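Local coordinates for protein member of s1p family of ribosomal proteins (Pyrococcus furiosus, PDB 5YH1) that probably acts as a manganese-dependent exonuclease on nucleic acids through its DHH domain, the part of the longer protein present here, at residues F106-M120 with E143-V156. Numbering follows the deposited sequence.
Sequences FYELEDVLKDIIFMM and EDIPAYKRLKAYGV
CG2 of I116 sits over one face of the Y154 ring, 3.9 Å from its centroid, a CH-pi contact, while the selenium of M120, a selenomethionine, approaches the same ring obliquely. The guanidinium of R150 carries both methyls of L109 over one face, CD1 lying 3.6 Å from NH2; in its plane, at the edge, NH1 bonds to P146 O, and NE and NH2 form salt bridges with E263 and E299 of the second subunit. Y107 has V112 CB over one face of its ring and CE1 of Y148 at its edge. With CG of Y107 anti to the backbone N (chi1 -162°), CD2 meets A147 CB at 3.6 Å, L151 crosses the ring at about a right angle with CD1 at CE2, and Y107 OH donates to D115 OD2 at 2.6 Å. Y107 N donates to D144 OD1 (2.8 Å, 166°), and one water links Y107 O, E143 O and A147 N. Next along, V112 packs on A147, whose smallness is consistent with the 9.6 Å approach of the nearly parallel helix axes (15°). An alanine in place of R150 would probably uncover L109 and leave both glutamates without this cationic partner. The chemistry thus implies an apolar helix seam, pinned N-terminally by one direct hydrogen bond and a water bridge, and turned at R150 into a charged subunit interface.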
loop_
_atom_site.group_PDB
_atom_site.type_symbol
_atom_site.label_atom_id
_atom_site.label_comp_id
_atom_site.label_asym_id
_atom_site.label_seq_id
_atom_site.Cartn_x
_atom_site.Cartn_y
_atom_site.Cartn_z
ATOM N N PHE A 106 -15.166 -7.016 9.450
ATOM C CA PHE A 106 -15.070 -8.460 9.567
ATOM C C PHE A 106 -13.622 -8.875 9.337
ATOM O O PHE A 106 -12.789 -8.065 8.925
ATOM C CB PHE A 106 -16.034 -9.152 8.591
ATOM C CG PHE A 106 -15.698 -8.948 7.137
ATOM C CD1 PHE A 106 -16.081 -7.790 6.474
ATOM C CD2 PHE A 106 -15.035 -9.937 6.416
ATOM C CE1 PHE A 106 -15.786 -7.613 5.128
ATOM C CE2 PHE A 106 -14.744 -9.763 5.070
ATOM C CZ PHE A 106 -15.113 -8.598 4.431
ATOM N N TYR A 107 -13.324 -10.130 9.644
ATOM C CA TYR A 107 -11.983 -10.669 9.498
ATOM C C TYR A 107 -11.739 -10.952 8.005
ATOM O O TYR A 107 -12.038 -12.030 7.505
ATOM C CB TYR A 107 -11.851 -11.922 10.372
ATOM C CG TYR A 107 -10.449 -12.402 10.710
ATOM C CD1 TYR A 107 -9.305 -11.722 10.289
ATOM C CD2 TYR A 107 -10.277 -13.540 11.487
ATOM C CE1 TYR A 107 -8.037 -12.186 10.618
ATOM C CE2 TYR A 107 -9.017 -13.999 11.826
ATOM C CZ TYR A 107 -7.900 -13.318 11.392
ATOM O OH TYR A 107 -6.649 -13.790 11.743
ATOM N N GLU A 108 -11.240 -9.939 7.305
ATOM C CA GLU A 108 -10.979 -9.984 5.859
ATOM C C GLU A 108 -9.973 -11.038 5.484
ATOM O O GLU A 108 -9.051 -11.294 6.250
ATOM C CB GLU A 108 -10.349 -8.675 5.406
ATOM C CG GLU A 108 -11.304 -7.603 5.003
ATOM C CD GLU A 108 -10.557 -6.405 4.467
ATOM O OE1 GLU A 108 -10.781 -6.052 3.299
ATOM O OE2 GLU A 108 -9.731 -5.842 5.202
ATOM N N LEU A 109 -10.082 -11.571 4.269
ATOM C CA LEU A 109 -9.128 -12.589 3.809
ATOM C C LEU A 109 -7.707 -12.048 3.738
ATOM O O LEU A 109 -6.761 -12.762 4.064
ATOM C CB LEU A 109 -9.538 -13.199 2.466
ATOM C CG LEU A 109 -10.787 -14.088 2.490
ATOM C CD1 LEU A 109 -10.974 -14.789 1.156
ATOM C CD2 LEU A 109 -10.720 -15.110 3.611
ATOM N N GLU A 110 -7.553 -10.784 3.349
ATOM C CA GLU A 110 -6.224 -10.186 3.308
ATOM C C GLU A 110 -5.581 -10.191 4.698
ATOM O O GLU A 110 -4.381 -10.436 4.821
ATOM C CB GLU A 110 -6.271 -8.765 2.730
ATOM C CG GLU A 110 -4.891 -8.128 2.614
ATOM C CD GLU A 110 -4.859 -6.858 1.763
ATOM O OE1 GLU A 110 -5.905 -6.452 1.215
ATOM O OE2 GLU A 110 -3.766 -6.265 1.636
ATOM N N ASP A 111 -6.378 -9.938 5.740
ATOM C CA ASP A 111 -5.880 -9.981 7.115
ATOM C C ASP A 111 -5.518 -11.391 7.563
ATOM O O ASP A 111 -4.429 -11.611 8.077
ATOM C CB ASP A 111 -6.903 -9.392 8.101
ATOM C CG ASP A 111 -7.098 -7.891 7.920
ATOM O OD1 ASP A 111 -6.337 -7.268 7.160
ATOM O OD2 ASP A 111 -8.029 -7.332 8.532
ATOM N N VAL A 112 -6.433 -12.344 7.398
ATOM C CA VAL A 112 -6.169 -13.692 7.893
ATOM C C VAL A 112 -5.033 -14.366 7.108
ATOM O O VAL A 112 -4.214 -15.099 7.679
ATOM C CB VAL A 112 -7.438 -14.564 7.909
ATOM C CG1 VAL A 112 -7.864 -14.967 6.502
ATOM C CG2 VAL A 112 -7.209 -15.783 8.780
ATOM N N LEU A 113 -4.947 -14.092 5.813
ATOM C CA LEU A 113 -3.893 -14.724 5.006
ATOM C C LEU A 113 -2.525 -14.204 5.428
ATOM O O LEU A 113 -1.562 -14.960 5.519
ATOM C CB LEU A 113 -4.158 -14.528 3.510
ATOM C CG LEU A 113 -5.378 -15.331 3.021
ATOM C CD1 LEU A 113 -5.749 -14.937 1.606
ATOM C CD2 LEU A 113 -5.132 -16.829 3.111
ATOM N N LYS A 114 -2.454 -12.915 5.727
ATOM C CA LYS A 114 -1.239 -12.338 6.273
ATOM C C LYS A 114 -0.899 -12.981 7.639
ATOM O O LYS A 114 0.244 -13.363 7.895
ATOM C CB LYS A 114 -1.413 -10.818 6.366
ATOM C CG LYS A 114 -0.218 -10.058 6.902
ATOM C CD LYS A 114 -0.400 -9.698 8.360
ATOM C CE LYS A 114 0.755 -8.854 8.874
ATOM N NZ LYS A 114 0.492 -7.400 8.684
ATOM N N ASP A 115 -1.898 -13.124 8.500
ATOM C CA ASP A 115 -1.688 -13.754 9.803
ATOM C C ASP A 115 -1.148 -15.193 9.651
ATOM O O ASP A 115 -0.249 -15.618 10.375
ATOM C CB ASP A 115 -3.008 -13.752 10.610
ATOM C CG ASP A 115 -3.439 -12.347 11.041
ATOM O OD1 ASP A 115 -2.601 -11.422 10.999
ATOM O OD2 ASP A 115 -4.619 -12.166 11.421
ATOM N N ILE A 116 -1.694 -15.938 8.702
ATOM C CA ILE A 116 -1.254 -17.315 8.471
ATOM C C ILE A 116 0.181 -17.356 7.907
ATOM O O ILE A 116 1.012 -18.141 8.357
ATOM C CB ILE A 116 -2.256 -18.077 7.569
ATOM C CG1 ILE A 116 -3.567 -18.287 8.332
ATOM C CG2 ILE A 116 -1.696 -19.441 7.135
ATOM C CD1 ILE A 116 -4.734 -18.741 7.473
ATOM N N ILE A 117 0.493 -16.498 6.948
ATOM C CA ILE A 117 1.847 -16.487 6.369
ATOM C C ILE A 117 2.870 -16.119 7.440
ATOM O O ILE A 117 3.896 -16.780 7.578
ATOM C CB ILE A 117 1.931 -15.534 5.159
ATOM C CG1 ILE A 117 1.107 -16.110 4.002
ATOM C CG2 ILE A 117 3.385 -15.294 4.731
ATOM C CD1 ILE A 117 0.635 -15.085 2.994
ATOM N N PHE A 118 2.574 -15.084 8.217
ATOM C CA PHE A 118 3.461 -14.645 9.291
ATOM C C PHE A 118 3.631 -15.722 10.361
ATOM O O PHE A 118 4.746 -15.983 10.793
ATOM C CB PHE A 118 2.943 -13.341 9.923
ATOM C CG PHE A 118 3.394 -12.085 9.214
ATOM C CD1 PHE A 118 3.574 -12.046 7.829
ATOM C CD2 PHE A 118 3.622 -10.919 9.939
ATOM C CE1 PHE A 118 3.983 -10.875 7.194
ATOM C CE2 PHE A 118 4.031 -9.746 9.307
ATOM C CZ PHE A 118 4.214 -9.728 7.930
HETATM N N MSE A 119 2.539 -16.348 10.795
HETATM C CA MSE A 119 2.639 -17.375 11.853
HETATM C C MSE A 119 3.384 -18.601 11.352
HETATM O O MSE A 119 4.119 -19.230 12.109
HETATM C CB MSE A 119 1.266 -17.739 12.440
HETATM C CG MSE A 119 0.481 -18.679 11.532
HETATM SE SE MSE A 119 -1.320 -19.173 12.183
HETATM C CE MSE A 119 -2.184 -17.406 12.271
HETATM N N MSE A 120 3.211 -18.950 10.079
HETATM C CA MSE A 120 3.907 -20.109 9.519
HETATM C C MSE A 120 5.392 -19.831 9.384
HETATM O O MSE A 120 6.212 -20.728 9.565
HETATM C CB MSE A 120 3.279 -20.526 8.189
HETATM C CG MSE A 120 1.962 -21.273 8.381
HETATM SE SE MSE A 120 2.202 -22.898 9.481
HETATM C CE MSE A 120 3.582 -23.798 8.387
ATOM N N GLU A 143 -19.913 -13.550 8.230
ATOM C CA GLU A 143 -18.902 -12.989 7.317
ATOM C C GLU A 143 -17.468 -13.320 7.757
ATOM O O GLU A 143 -16.525 -13.165 6.981
ATOM C CB GLU A 143 -19.060 -11.466 7.188
ATOM C CG GLU A 143 -20.181 -11.020 6.260
ATOM C CD GLU A 143 -21.568 -11.416 6.752
ATOM O OE1 GLU A 143 -22.353 -11.949 5.937
ATOM O OE2 GLU A 143 -21.876 -11.217 7.953
ATOM N N ASP A 144 -17.310 -13.760 9.001
ATOM C CA ASP A 144 -16.008 -14.133 9.530
ATOM C C ASP A 144 -15.635 -15.601 9.286
ATOM O O ASP A 144 -14.471 -15.971 9.442
ATOM C CB ASP A 144 -15.956 -13.817 11.018
ATOM C CG ASP A 144 -16.182 -12.338 11.295
ATOM O OD1 ASP A 144 -15.280 -11.547 10.959
ATOM O OD2 ASP A 144 -17.257 -11.973 11.819
ATOM N N ILE A 145 -16.609 -16.422 8.885
ATOM C CA ILE A 145 -16.397 -17.873 8.743
ATOM C C ILE A 145 -15.303 -18.264 7.721
ATOM O O ILE A 145 -14.472 -19.146 7.994
ATOM C CB ILE A 145 -17.739 -18.584 8.461
ATOM C CG1 ILE A 145 -18.575 -18.581 9.751
ATOM C CG2 ILE A 145 -17.516 -20.013 7.974
ATOM C CD1 ILE A 145 -19.978 -19.136 9.616
ATOM N N PRO A 146 -15.276 -17.611 6.552
ATOM C CA PRO A 146 -14.193 -17.924 5.601
ATOM C C PRO A 146 -12.795 -17.836 6.206
ATOM O O PRO A 146 -11.960 -18.696 5.951
ATOM C CB PRO A 146 -14.387 -16.879 4.506
ATOM C CG PRO A 146 -15.864 -16.610 4.521
ATOM C CD PRO A 146 -16.292 -16.721 5.959
ATOM N N ALA A 147 -12.549 -16.815 7.024
ATOM C CA ALA A 147 -11.270 -16.689 7.723
ATOM C C ALA A 147 -11.039 -17.849 8.676
ATOM O O ALA A 147 -9.924 -18.367 8.786
ATOM C CB ALA A 147 -11.211 -15.368 8.484
ATOM N N TYR A 148 -12.093 -18.259 9.371
ATOM C CA TYR A 148 -11.977 -19.328 10.359
ATOM C C TYR A 148 -11.772 -20.696 9.694
ATOM O O TYR A 148 -11.037 -21.524 10.212
ATOM C CB TYR A 148 -13.187 -19.352 11.301
ATOM C CG TYR A 148 -13.416 -18.070 12.094
ATOM C CD1 TYR A 148 -12.356 -17.257 12.494
ATOM C CD2 TYR A 148 -14.699 -17.687 12.455
ATOM C CE1 TYR A 148 -12.577 -16.105 13.221
ATOM C CE2 TYR A 148 -14.929 -16.531 13.178
ATOM C CZ TYR A 148 -13.867 -15.746 13.560
ATOM O OH TYR A 148 -14.104 -14.605 14.281
ATOM N N LYS A 149 -12.399 -20.927 8.547
ATOM C CA LYS A 149 -12.138 -22.159 7.786
ATOM C C LYS A 149 -10.657 -22.291 7.447
ATOM O O LYS A 149 -10.094 -23.376 7.540
ATOM C CB LYS A 149 -12.969 -22.198 6.514
ATOM C CG LYS A 149 -14.429 -22.478 6.799
ATOM C CD LYS A 149 -15.250 -22.459 5.531
ATOM C CE LYS A 149 -16.651 -22.955 5.814
ATOM N NZ LYS A 149 -17.404 -23.162 4.551
ATOM N N ARG A 150 -10.019 -21.173 7.101
ATOM C CA ARG A 150 -8.601 -21.176 6.802
ATOM C C ARG A 150 -7.752 -21.402 8.041
ATOM O O ARG A 150 -6.823 -22.218 8.007
ATOM C CB ARG A 150 -8.205 -19.896 6.074
ATOM C CG ARG A 150 -8.717 -19.879 4.644
ATOM C CD ARG A 150 -8.747 -18.472 4.103
ATOM N NE ARG A 150 -9.198 -18.399 2.716
ATOM C CZ ARG A 150 -10.463 -18.483 2.322
ATOM N NH1 ARG A 150 -11.450 -18.682 3.199
ATOM N NH2 ARG A 150 -10.745 -18.374 1.027
ATOM N N LEU A 151 -8.073 -20.721 9.142
ATOM C CA LEU A 151 -7.339 -20.951 10.394
ATOM C C LEU A 151 -7.469 -22.399 10.901
ATOM O O LEU A 151 -6.518 -22.959 11.457
ATOM C CB LEU A 151 -7.773 -19.960 11.483
ATOM C CG LEU A 151 -7.338 -18.511 11.250
ATOM C CD1 LEU A 151 -8.045 -17.578 12.216
ATOM C CD2 LEU A 151 -5.833 -18.355 11.381
ATOM N N LYS A 152 -8.632 -23.004 10.716
ATOM C CA LYS A 152 -8.845 -24.370 11.197
ATOM C C LYS A 152 -8.059 -25.415 10.387
ATOM O O LYS A 152 -7.712 -26.465 10.911
ATOM C CB LYS A 152 -10.337 -24.701 11.269
ATOM C CG LYS A 152 -11.052 -23.998 12.434
ATOM C CD LYS A 152 -10.339 -24.187 13.775
ATOM C CE LYS A 152 -11.223 -23.777 14.945
ATOM N NZ LYS A 152 -10.518 -23.875 16.253
ATOM N N ALA A 153 -7.726 -25.107 9.140
ATOM C CA ALA A 153 -6.809 -25.957 8.386
ATOM C C ALA A 153 -5.434 -26.038 9.061
ATOM O O ALA A 153 -4.663 -26.962 8.797
ATOM C CB ALA A 153 -6.671 -25.461 6.960
ATOM N N TYR A 154 -5.129 -25.083 9.938
ATOM C CA TYR A 154 -3.875 -25.091 10.687
ATOM C C TYR A 154 -4.041 -25.495 12.159
ATOM O O TYR A 154 -3.084 -25.408 12.927
ATOM C CB TYR A 154 -3.195 -23.717 10.557
ATOM C CG TYR A 154 -2.768 -23.456 9.138
ATOM C CD1 TYR A 154 -3.679 -23.006 8.196
ATOM C CD2 TYR A 154 -1.463 -23.708 8.726
ATOM C CE1 TYR A 154 -3.303 -22.801 6.880
ATOM C CE2 TYR A 154 -1.076 -23.505 7.413
ATOM C CZ TYR A 154 -1.996 -23.051 6.493
ATOM O OH TYR A 154 -1.616 -22.857 5.180
ATOM N N GLY A 155 -5.232 -25.947 12.546
ATOM C CA GLY A 155 -5.518 -26.307 13.952
ATOM C C GLY A 155 -5.420 -25.161 14.954
ATOM O O GLY A 155 -5.121 -25.377 16.136
ATOM N N VAL A 156 -5.670 -23.940 14.490
ATOM C CA VAL A 156 -5.546 -22.748 15.328
ATOM C C VAL A 156 -6.776 -22.591 16.227
ATOM O O VAL A 156 -7.905 -22.800 15.787
ATOM C CB VAL A 156 -5.335 -21.485 14.458
ATOM C CG1 VAL A 156 -5.628 -20.206 15.225
ATOM C CG2 VAL A 156 -3.908 -21.464 13.908
HETATM O O HOH W 1 -13.841 -13.922 6.444
#